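Local coordinates for mitotic checkpoint control protein kinase BUB1 (Drosophila melanogaster, PDB 6JKK) that probably binds ATP and phosphorylates proteins in the mitotic checkpoint at the kinetochore, through the kinase domain that this chain holds, at residues A[8-13]-A[210-215]; A[172-177]-A[247-252]. All coordinates share one frame; numbering follows the deposited sequence.

Contact 1: residues A[8-13]-A[210-215]; sequences NPFNVE and VSIDMK
Phe10 and Ile212 each turn the first side-chain bond the same way. In Phe10 CG lies beside the backbone N and anti to the carbonyl carbon (chi1 -52°), which carries the ring to the backbone of Val210. In Ile212 CG1 takes the same place, and the extended second torsion (chi2 169°) sends CD1 out to meet Pro9 and Phe10. That methyl lies 3.6 Å from Pro9 CG. It also touches the ring obliquely, 3.9 Å from Phe10 CE2. Pro9 CG sits over the centre of one face of the Phe10 ring, 4.2 Å above its plane. The ring edge points at the Val210 carbonyl, with Phe10 CE2 3.2 Å from Val210 O in the ring plane. Val210 adds its CB, 4.1 Å from Phe10 CD2. Residues 8-11 form a type I turn. Asn8 OD1 accepts from Phe10 N at 2.8 Å, an Asx turn, with the donor well above the carbonyl plane. Water 1 lies within hydrogen-bonding reach of Pro9 O and Ser211 O. Ser211 O also accepts from Trp93 NE1. Tyr225 meets the Phe10 ring edge-to-face, and Phe223 touches Pro9. Residues 210-215 directly follow the DFG motif at the start of the activation segment, so the N-terminal extension packs on that part of the kinase domain. No direct hydrogen bond joins the two segments. The contact relies on apolar packing and the approach of a weakly polar ring C-H edge to a carbonyl, with water between two other carbonyls.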
loop_
_atom_site.group_PDB
_atom_site.type_symbol
_atom_site.label_atom_id
_atom_site.label_comp_id
_atom_site.label_asym_id
_atom_site.label_seq_id
_atom_site.Cartn_x
_atom_site.Cartn_y
_atom_site.Cartn_z
ATOM N N ASN A 8 5.196 -4.635 20.598
ATOM C CA ASN A 8 4.793 -3.586 19.663
ATOM C C ASN A 8 5.926 -3.255 18.701
ATOM O O ASN A 8 6.929 -2.671 19.098
ATOM C CB ASN A 8 4.342 -2.325 20.407
ATOM C CG ASN A 8 4.055 -1.154 19.471
ATOM O OD1 ASN A 8 3.942 -1.319 18.256
ATOM N ND2 ASN A 8 3.933 0.037 20.042
ATOM N N PRO A 9 5.755 -3.615 17.421
ATOM C CA PRO A 9 6.779 -3.427 16.388
ATOM C C PRO A 9 6.790 -2.017 15.813
ATOM O O PRO A 9 7.589 -1.733 14.922
ATOM C CB PRO A 9 6.343 -4.406 15.297
ATOM C CG PRO A 9 4.858 -4.437 15.414
ATOM C CD PRO A 9 4.563 -4.306 16.894
ATOM N N PHE A 10 5.902 -1.155 16.297
ATOM C CA PHE A 10 5.897 0.236 15.858
ATOM C C PHE A 10 6.594 1.136 16.879
ATOM O O PHE A 10 6.681 2.354 16.694
ATOM C CB PHE A 10 4.466 0.722 15.633
ATOM C CG PHE A 10 3.650 -0.176 14.746
ATOM C CD1 PHE A 10 2.550 -0.855 15.250
ATOM C CD2 PHE A 10 3.984 -0.342 13.409
ATOM C CE1 PHE A 10 1.788 -1.680 14.436
ATOM C CE2 PHE A 10 3.230 -1.168 12.587
ATOM C CZ PHE A 10 2.131 -1.838 13.101
ATOM N N ASN A 11 7.090 0.526 17.953
ATOM C CA ASN A 11 7.732 1.259 19.041
ATOM C C ASN A 11 8.941 2.074 18.582
ATOM O O ASN A 11 9.892 1.529 18.020
ATOM C CB ASN A 11 8.130 0.289 20.157
ATOM C CG ASN A 11 8.656 0.996 21.392
ATOM O OD1 ASN A 11 9.825 1.371 21.454
ATOM N ND2 ASN A 11 7.795 1.165 22.390
ATOM N N VAL A 12 8.888 3.380 18.838
ATOM C CA VAL A 12 9.908 4.332 18.394
ATOM C C VAL A 12 11.318 3.966 18.877
ATOM O O VAL A 12 12.290 4.060 18.119
ATOM C CB VAL A 12 9.528 5.779 18.811
ATOM C CG1 VAL A 12 10.743 6.678 18.874
ATOM C CG2 VAL A 12 8.509 6.355 17.851
ATOM N N GLU A 13 11.426 3.531 20.131
ATOM C CA GLU A 13 12.725 3.173 20.699
ATOM C C GLU A 13 13.241 1.845 20.154
ATOM O O GLU A 13 14.446 1.662 19.985
ATOM C CB GLU A 13 12.667 3.137 22.227
ATOM C CG GLU A 13 12.309 4.469 22.859
ATOM C CD GLU A 13 12.531 4.481 24.354
ATOM O OE1 GLU A 13 12.743 3.395 24.936
ATOM O OE2 GLU A 13 12.502 5.580 24.946
ATOM N N VAL A 210 5.459 2.908 8.377
ATOM C CA VAL A 210 5.338 2.107 9.594
ATOM C C VAL A 210 5.436 0.610 9.302
ATOM O O VAL A 210 4.899 -0.212 10.045
ATOM C CB VAL A 210 4.027 2.409 10.363
ATOM C CG1 VAL A 210 4.023 3.837 10.856
ATOM C CG2 VAL A 210 2.790 2.147 9.494
ATOM N N SER A 211 6.126 0.257 8.221
ATOM C CA SER A 211 6.215 -1.144 7.819
ATOM C C SER A 211 7.051 -1.950 8.808
ATOM O O SER A 211 7.791 -1.382 9.617
ATOM C CB SER A 211 6.768 -1.272 6.394
ATOM O OG SER A 211 5.858 -0.717 5.460
ATOM N N ILE A 212 6.918 -3.273 8.748
ATOM C CA ILE A 212 7.620 -4.164 9.669
ATOM C C ILE A 212 8.541 -5.107 8.901
ATOM O O ILE A 212 8.102 -5.754 7.952
ATOM C CB ILE A 212 6.613 -5.004 10.474
ATOM C CG1 ILE A 212 5.674 -4.097 11.273
ATOM C CG2 ILE A 212 7.328 -6.001 11.387
ATOM C CD1 ILE A 212 4.494 -4.839 11.875
ATOM N N ASP A 213 9.812 -5.180 9.297
ATOM C CA ASP A 213 10.739 -6.117 8.673
ATOM C C ASP A 213 10.899 -7.355 9.547
ATOM O O ASP A 213 11.565 -7.312 10.583
ATOM C CB ASP A 213 12.099 -5.461 8.407
ATOM C CG ASP A 213 13.062 -6.379 7.670
ATOM O OD1 ASP A 213 12.661 -7.504 7.288
ATOM O OD2 ASP A 213 14.227 -5.975 7.474
ATOM N N MET A 214 10.291 -8.458 9.115
ATOM C CA MET A 214 10.325 -9.702 9.879
ATOM C C MET A 214 11.717 -10.333 9.929
ATOM O O MET A 214 11.993 -11.157 10.803
ATOM C CB MET A 214 9.308 -10.703 9.317
ATOM C CG MET A 214 7.869 -10.239 9.418
ATOM S SD MET A 214 7.344 -9.989 11.123
ATOM C CE MET A 214 7.242 -11.685 11.688
ATOM N N LYS A 215 12.591 -9.945 9.000
ATOM C CA LYS A 215 13.948 -10.494 8.955
ATOM C C LYS A 215 14.815 -9.982 10.107
ATOM O O LYS A 215 15.893 -10.520 10.375
ATOM C CB LYS A 215 14.616 -10.206 7.604
ATOM C CG LYS A 215 13.966 -10.932 6.426
ATOM C CD LYS A 215 14.897 -10.989 5.214
ATOM C CE LYS A 215 14.209 -11.624 4.007
ATOM N NZ LYS A 215 13.869 -13.062 4.232
HETATM O O HOH W 1 7.252 -0.301 12.459
#

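Contact 2: residues A[172-177]-A[247-252]; sequences HLHAMG and LDLYGL
His174 and Asp248 bury the most surface here and meet through one hydrogen bond. His174 NE2 donates to Asp248 OD2 at 2.8 Å, and the bond is nearly straight (167°). The oxygen uses its anti lone pair, the one turned away from OD1. It lies almost in the imidazole plane. Ring and carboxylate are 16° apart, so the two flat groups are nearly coplanar. Asp248 CB also lies at the ring edge, 3.5 Å from His174 CE1. Leu249 comes third. Its CD2 reaches His174 CE1 at 3.9 Å, obliquely to the ring. Tyr245 meets the same ring from outside the two segments. The pair ties the end of helix 156-175 to helix 246-261, the αE and αF helices of the kinase C-lobe. Asp248 is the αF aspartate typical of protein kinases. Its OD2 also accepts from His180 N, and its OD1 from Ala181 N, both in the catalytic loop. A leucine in place of His174 would probably deprive Asp248 OD2 of a side-chain donor and leave this helix-to-helix link without its polar bond. With three N-H donors around it, the buried carboxylate is probably ionised and firmly fixed in rotation.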
loop_
_atom_site.group_PDB
_atom_site.type_symbol
_atom_site.label_atom_id
_atom_site.label_comp_id
_atom_site.label_asym_id
_atom_site.label_seq_id
_atom_site.Cartn_x
_atom_site.Cartn_y
_atom_site.Cartn_z
ATOM N N HIS A 172 4.048 -10.994 -3.018
ATOM C CA HIS A 172 5.480 -10.803 -3.233
ATOM C C HIS A 172 6.122 -10.003 -2.105
ATOM O O HIS A 172 7.286 -10.224 -1.773
ATOM C CB HIS A 172 5.751 -10.131 -4.582
ATOM C CG HIS A 172 5.652 -11.063 -5.751
ATOM N ND1 HIS A 172 4.452 -11.379 -6.354
ATOM C CD2 HIS A 172 6.602 -11.751 -6.425
ATOM C CE1 HIS A 172 4.667 -12.222 -7.347
ATOM N NE2 HIS A 172 5.965 -12.460 -7.415
ATOM N N LEU A 173 5.371 -9.073 -1.517
ATOM C CA LEU A 173 5.902 -8.302 -0.388
ATOM C C LEU A 173 6.133 -9.196 0.833
ATOM O O LEU A 173 7.162 -9.101 1.504
ATOM C CB LEU A 173 4.961 -7.146 -0.023
ATOM C CG LEU A 173 5.477 -6.194 1.061
ATOM C CD1 LEU A 173 6.544 -5.266 0.499
ATOM C CD2 LEU A 173 4.348 -5.383 1.671
ATOM N N HIS A 174 5.167 -10.062 1.128
ATOM C CA HIS A 174 5.291 -10.949 2.275
ATOM C C HIS A 174 6.404 -11.980 2.051
ATOM O O HIS A 174 7.084 -12.384 2.988
ATOM C CB HIS A 174 3.937 -11.608 2.581
ATOM C CG HIS A 174 2.915 -10.647 3.111
ATOM N ND1 HIS A 174 1.624 -11.024 3.419
ATOM C CD2 HIS A 174 2.999 -9.324 3.388
ATOM C CE1 HIS A 174 0.959 -9.972 3.868
ATOM N NE2 HIS A 174 1.770 -8.927 3.858
ATOM N N ALA A 175 6.619 -12.374 0.800
ATOM C CA ALA A 175 7.689 -13.319 0.478
ATOM C C ALA A 175 9.068 -12.738 0.787
ATOM O O ALA A 175 10.048 -13.475 0.971
ATOM C CB ALA A 175 7.605 -13.730 -0.980
ATOM N N MET A 176 9.138 -11.411 0.819
ATOM C CA MET A 176 10.360 -10.697 1.168
ATOM C C MET A 176 10.442 -10.422 2.673
ATOM O O MET A 176 11.399 -9.806 3.145
ATOM C CB MET A 176 10.447 -9.380 0.384
ATOM C CG MET A 176 10.717 -9.560 -1.114
ATOM S SD MET A 176 10.930 -8.009 -2.024
ATOM C CE MET A 176 9.223 -7.494 -2.265
ATOM N N GLY A 177 9.440 -10.875 3.427
ATOM C CA GLY A 177 9.456 -10.730 4.878
ATOM C C GLY A 177 9.099 -9.338 5.367
ATOM O O GLY A 177 9.508 -8.919 6.456
ATOM N N LEU A 247 -2.349 -8.710 9.455
ATOM C CA LEU A 247 -2.653 -7.275 9.485
ATOM C C LEU A 247 -2.802 -6.708 8.075
ATOM O O LEU A 247 -3.693 -5.893 7.810
ATOM C CB LEU A 247 -1.571 -6.506 10.260
ATOM C CG LEU A 247 -1.812 -5.009 10.470
ATOM C CD1 LEU A 247 -3.094 -4.787 11.268
ATOM C CD2 LEU A 247 -0.638 -4.333 11.158
ATOM N N ASP A 248 -1.918 -7.138 7.179
ATOM C CA ASP A 248 -1.975 -6.715 5.784
ATOM C C ASP A 248 -3.162 -7.342 5.064
ATOM O O ASP A 248 -3.812 -6.693 4.246
ATOM C CB ASP A 248 -0.684 -7.104 5.066
ATOM C CG ASP A 248 0.401 -6.076 5.232
ATOM O OD1 ASP A 248 0.154 -5.059 5.918
ATOM O OD2 ASP A 248 1.499 -6.288 4.675
ATOM N N LEU A 249 -3.439 -8.605 5.378
ATOM C CA LEU A 249 -4.508 -9.341 4.705
ATOM C C LEU A 249 -5.861 -8.749 5.107
ATOM O O LEU A 249 -6.801 -8.706 4.313
ATOM C CB LEU A 249 -4.415 -10.839 5.020
ATOM C CG LEU A 249 -3.071 -11.477 4.646
ATOM C CD1 LEU A 249 -3.081 -12.977 4.843
ATOM C CD2 LEU A 249 -2.684 -11.144 3.210
ATOM N N TYR A 250 -5.936 -8.256 6.336
ATOM C CA TYR A 250 -7.106 -7.506 6.786
ATOM C C TYR A 250 -7.225 -6.217 5.980
ATOM O O TYR A 250 -8.308 -5.882 5.491
ATOM C CB TYR A 250 -6.992 -7.201 8.282
ATOM C CG TYR A 250 -8.116 -6.351 8.841
ATOM C CD1 TYR A 250 -9.294 -6.931 9.284
ATOM C CD2 TYR A 250 -7.986 -4.972 8.934
ATOM C CE1 TYR A 250 -10.320 -6.159 9.799
ATOM C CE2 TYR A 250 -8.997 -4.192 9.443
ATOM C CZ TYR A 250 -10.163 -4.790 9.873
ATOM O OH TYR A 250 -11.171 -4.010 10.382
ATOM N N GLY A 251 -6.109 -5.504 5.825
ATOM C CA GLY A 251 -6.091 -4.269 5.053
ATOM C C GLY A 251 -6.518 -4.478 3.614
ATOM O O GLY A 251 -7.258 -3.659 3.039
ATOM N N LEU A 252 -6.055 -5.588 3.038
ATOM C CA LEU A 252 -6.412 -5.985 1.679
ATOM C C LEU A 252 -7.923 -6.089 1.498
ATOM O O LEU A 252 -8.480 -5.552 0.538
ATOM C CB LEU A 252 -5.779 -7.337 1.341
ATOM C CG LEU A 252 -4.745 -7.411 0.221
ATOM C CD1 LEU A 252 -4.420 -8.863 -0.100
ATOM C CD2 LEU A 252 -5.223 -6.680 -1.024
#

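Contact 2 is buried near the middle of the chain. Contact 1 lies farther out and is partly buried, where the N-terminal extension meets the start of the activation segment. Their centres are about 14 Å apart. The short antiparallel pair of strands 178-179 and 212-213 connects them, and Met214 N probably bonds to Gly177 O at 2.8 Å. Phe10 CZ also packs against Leu247 CD2 at 4.2 Å, so the extension reaches helix 246-261. The contacts share no segment, and their segments alternate along the chain. The outer one is mostly apolar and uses water; the inner one centres on a directed polar bond between two helices.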